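Local coordinates for alpha-fucosidase (Bifidobacterium bifidum, PDB 2EAB), which probably hydrolyses alpha-1,2-linked L-fucose from glycans, this chain being the catalytic part of a longer calcium-binding glycoside hydrolase, at residues T14-P25 / Y156-K164. Residues are numbered along the deposited sequence; the frame is centred on the assembly and turned at random.
Sequences TSKDDWLWYKQP and YRRDLNLSK
Strands 19-22 and 156-161 pair antiparallel and so illustrate how an N-terminal strand closes the margin of a large beta-sheet: 19-22 is an outermost strand of the antiparallel sheet in the N-terminal domain of this family 95 glycoside hydrolase. Leu20 with Leu160 and Tyr22 with Arg158 are hydrogen-bonded pairs, each joined by two backbone bonds, while Trp19-Asn161 and Trp21-Asp159 are non-hydrogen-bonded pairs. On the face carrying Tyr22, the Arg158 guanidinium lies nearly flat over the phenol ring, planes 19° apart, in an off-centre cation-pi contact with Arg158 CZ 4.5 Å from the Tyr22 ring centroid. Arg158 CG sits between the backbone N and carbonyl carbon (chi1 68°), and the chain then runs extended, so that Arg158 NE donates a hydrogen bond to Gln24 O at 2.8 Å, in the guanidinium plane and on a carbonyl lone pair. Arg158 NH2 also donates to Thr50 O, and a leucine in place of Arg158 would probably leave both carbonyls without these donors and the Tyr22 face without its cationic cover. Nearby, Pro25 CD lies over one face of the Tyr156 ring in a CH-pi contact, 3.9 Å from the ring centroid. The other face of the sheet stacks the Asp159 carboxylate on the Trp19 indole, while Trp19 CZ3 meets a face of the Arg157 guanidinium, 3.4 Å from Arg157 NE. Where 156-161 ends and just ahead of 19-22, Asp18 N donates to Ser163 OG at 2.9 Å. Asp17 OD2 takes two donors: Lys164 NZ on its syn lone pair at 2.7 Å, in a salt bridge, and Asn161 ND2 on the anti side at 2.9 Å, through an almost straight N-H...O of 174°.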
# COMPACT_ATOMS: atom_id res chain seq x y z
N THR A 14 18.16 24.21 -5.38
CA THR A 14 16.93 23.42 -5.27
C THR A 14 16.01 23.59 -6.48
O THR A 14 14.88 23.09 -6.48
CB THR A 14 16.13 23.78 -3.99
OG1 THR A 14 15.84 25.18 -3.98
CG2 THR A 14 16.92 23.41 -2.74
N SER A 15 16.50 24.28 -7.51
CA SER A 15 15.70 24.60 -8.70
C SER A 15 15.18 23.37 -9.44
O SER A 15 14.14 23.43 -10.09
CB SER A 15 16.50 25.48 -9.66
OG SER A 15 17.63 24.78 -10.16
N LYS A 16 15.90 22.25 -9.33
CA LYS A 16 15.54 21.02 -10.03
C LYS A 16 14.80 20.02 -9.14
O LYS A 16 14.45 18.93 -9.58
CB LYS A 16 16.79 20.36 -10.64
CG LYS A 16 17.67 21.28 -11.48
CD LYS A 16 16.96 21.76 -12.75
CE LYS A 16 17.83 22.71 -13.55
NZ LYS A 16 18.04 24.02 -12.86
N ASP A 17 14.55 20.41 -7.89
CA ASP A 17 13.84 19.55 -6.94
C ASP A 17 12.34 19.58 -7.19
O ASP A 17 11.80 20.56 -7.72
CB ASP A 17 14.14 19.99 -5.50
CG ASP A 17 15.57 19.71 -5.07
OD1 ASP A 17 16.32 19.05 -5.82
OD2 ASP A 17 15.94 20.15 -3.96
N ASP A 18 11.66 18.50 -6.80
CA ASP A 18 10.20 18.41 -6.91
C ASP A 18 9.56 18.96 -5.65
O ASP A 18 9.82 18.46 -4.56
CB ASP A 18 9.77 16.95 -7.10
CG ASP A 18 10.40 16.30 -8.32
OD1 ASP A 18 10.48 16.95 -9.39
OD2 ASP A 18 10.81 15.13 -8.21
N TRP A 19 8.71 19.98 -5.81
CA TRP A 19 8.04 20.62 -4.68
C TRP A 19 6.53 20.60 -4.80
O TRP A 19 5.97 20.85 -5.86
CB TRP A 19 8.42 22.10 -4.63
CG TRP A 19 9.76 22.46 -4.12
CD1 TRP A 19 10.84 21.64 -3.92
CD2 TRP A 19 10.20 23.78 -3.77
NE1 TRP A 19 11.91 22.36 -3.44
CE2 TRP A 19 11.54 23.68 -3.35
CE3 TRP A 19 9.57 25.03 -3.76
CZ2 TRP A 19 12.27 24.79 -2.92
CZ3 TRP A 19 10.30 26.14 -3.34
CH2 TRP A 19 11.64 26.01 -2.93
N LEU A 20 5.88 20.32 -3.67
CA LEU A 20 4.52 20.82 -3.44
C LEU A 20 4.73 22.13 -2.69
O LEU A 20 5.51 22.18 -1.76
CB LEU A 20 3.71 19.88 -2.56
CG LEU A 20 3.18 18.56 -3.12
CD1 LEU A 20 4.28 17.56 -3.34
CD2 LEU A 20 2.13 17.98 -2.18
N TRP A 21 4.05 23.19 -3.12
CA TRP A 21 4.26 24.49 -2.47
C TRP A 21 3.01 25.37 -2.45
O TRP A 21 2.12 25.23 -3.29
CB TRP A 21 5.48 25.21 -3.05
CG TRP A 21 5.33 25.63 -4.47
CD1 TRP A 21 5.43 24.84 -5.58
CD2 TRP A 21 5.08 26.96 -4.94
NE1 TRP A 21 5.25 25.60 -6.71
CE2 TRP A 21 5.04 26.91 -6.35
CE3 TRP A 21 4.89 28.20 -4.30
CZ2 TRP A 21 4.81 28.04 -7.13
CZ3 TRP A 21 4.66 29.33 -5.09
CH2 TRP A 21 4.62 29.24 -6.49
N TYR A 22 2.96 26.26 -1.46
CA TYR A 22 1.76 27.04 -1.14
C TYR A 22 2.16 28.41 -0.65
O TYR A 22 3.15 28.57 0.05
CB TYR A 22 0.92 26.32 -0.06
CG TYR A 22 0.64 24.89 -0.44
CD1 TYR A 22 -0.55 24.53 -1.07
CD2 TYR A 22 1.60 23.89 -0.22
CE1 TYR A 22 -0.78 23.21 -1.45
CE2 TYR A 22 1.38 22.59 -0.61
CZ TYR A 22 0.19 22.26 -1.22
OH TYR A 22 -0.01 20.96 -1.61
N LYS A 23 1.35 29.40 -1.01
CA LYS A 23 1.61 30.80 -0.67
C LYS A 23 0.92 31.24 0.62
O LYS A 23 0.90 32.43 0.95
CB LYS A 23 1.19 31.71 -1.83
CG LYS A 23 1.97 31.47 -3.12
CD LYS A 23 1.64 32.54 -4.15
CE LYS A 23 2.50 32.39 -5.40
NZ LYS A 23 2.38 33.57 -6.30
N GLN A 24 0.36 30.28 1.36
CA GLN A 24 -0.33 30.59 2.62
C GLN A 24 -0.32 29.37 3.55
O GLN A 24 -0.18 28.24 3.07
CB GLN A 24 -1.76 31.09 2.36
CG GLN A 24 -2.74 30.02 1.89
CD GLN A 24 -2.47 29.50 0.48
OE1 GLN A 24 -2.27 30.28 -0.45
NE2 GLN A 24 -2.47 28.18 0.33
N PRO A 25 -0.43 29.60 4.87
CA PRO A 25 -0.52 28.50 5.85
C PRO A 25 -1.67 27.53 5.60
O PRO A 25 -2.61 27.84 4.88
CB PRO A 25 -0.78 29.22 7.18
CG PRO A 25 -1.13 30.63 6.82
CD PRO A 25 -0.44 30.91 5.54
N TYR A 156 5.60 34.94 2.19
CA TYR A 156 5.27 33.64 2.77
C TYR A 156 5.33 32.53 1.74
O TYR A 156 4.76 32.64 0.66
CB TYR A 156 3.88 33.64 3.43
CG TYR A 156 3.58 32.32 4.09
CD1 TYR A 156 3.74 32.15 5.46
CD2 TYR A 156 3.19 31.21 3.33
CE1 TYR A 156 3.49 30.92 6.06
CE2 TYR A 156 2.94 29.98 3.92
CZ TYR A 156 3.09 29.84 5.28
OH TYR A 156 2.84 28.61 5.84
N ARG A 157 6.02 31.45 2.10
CA ARG A 157 5.92 30.20 1.36
C ARG A 157 6.06 29.01 2.30
O ARG A 157 6.88 29.04 3.22
CB ARG A 157 6.96 30.13 0.24
CG ARG A 157 6.70 29.02 -0.77
CD ARG A 157 7.83 28.88 -1.78
NE ARG A 157 9.08 28.45 -1.16
CZ ARG A 157 10.19 29.18 -1.10
NH1 ARG A 157 10.22 30.40 -1.64
NH2 ARG A 157 11.27 28.70 -0.51
N ARG A 158 5.26 27.98 2.07
CA ARG A 158 5.50 26.68 2.68
C ARG A 158 5.61 25.65 1.56
O ARG A 158 4.92 25.75 0.54
CB ARG A 158 4.42 26.30 3.70
CG ARG A 158 3.04 26.04 3.11
CD ARG A 158 2.01 25.88 4.21
NE ARG A 158 0.68 25.61 3.67
CZ ARG A 158 0.12 24.41 3.61
NH1 ARG A 158 0.75 23.32 4.04
NH2 ARG A 158 -1.10 24.29 3.10
N ASP A 159 6.50 24.69 1.74
CA ASP A 159 6.70 23.68 0.72
C ASP A 159 7.05 22.32 1.31
O ASP A 159 7.43 22.20 2.48
CB ASP A 159 7.76 24.12 -0.31
CG ASP A 159 9.16 24.12 0.26
OD1 ASP A 159 9.67 23.03 0.61
OD2 ASP A 159 9.76 25.20 0.34
N LEU A 160 6.91 21.31 0.46
CA LEU A 160 7.41 19.98 0.74
C LEU A 160 8.32 19.62 -0.41
O LEU A 160 7.89 19.52 -1.56
CB LEU A 160 6.26 18.97 0.86
CG LEU A 160 6.64 17.55 1.29
CD1 LEU A 160 7.23 17.53 2.70
CD2 LEU A 160 5.43 16.63 1.21
N ASN A 161 9.60 19.47 -0.09
CA ASN A 161 10.60 19.10 -1.07
C ASN A 161 10.68 17.58 -1.13
O ASN A 161 11.29 16.95 -0.27
CB ASN A 161 11.96 19.71 -0.70
CG ASN A 161 13.00 19.52 -1.79
OD1 ASN A 161 12.95 18.57 -2.57
ND2 ASN A 161 13.95 20.44 -1.84
N LEU A 162 10.04 17.01 -2.15
CA LEU A 162 9.97 15.56 -2.29
C LEU A 162 11.34 14.97 -2.58
O LEU A 162 11.61 13.82 -2.24
CB LEU A 162 8.99 15.15 -3.40
CG LEU A 162 7.55 15.67 -3.36
CD1 LEU A 162 6.76 15.04 -4.50
CD2 LEU A 162 6.88 15.38 -2.02
N SER A 163 12.20 15.76 -3.23
CA SER A 163 13.53 15.30 -3.63
C SER A 163 14.49 15.16 -2.46
O SER A 163 15.32 14.25 -2.42
CB SER A 163 14.12 16.24 -4.68
OG SER A 163 13.26 16.35 -5.80
N LYS A 164 14.37 16.08 -1.50
CA LYS A 164 15.25 16.10 -0.33
C LYS A 164 14.58 15.55 0.93
O LYS A 164 15.23 15.39 1.96
CB LYS A 164 15.78 17.52 -0.09
CG LYS A 164 16.85 17.94 -1.10
CD LYS A 164 17.40 19.34 -0.83
CE LYS A 164 18.64 19.62 -1.68
NZ LYS A 164 18.40 19.47 -3.15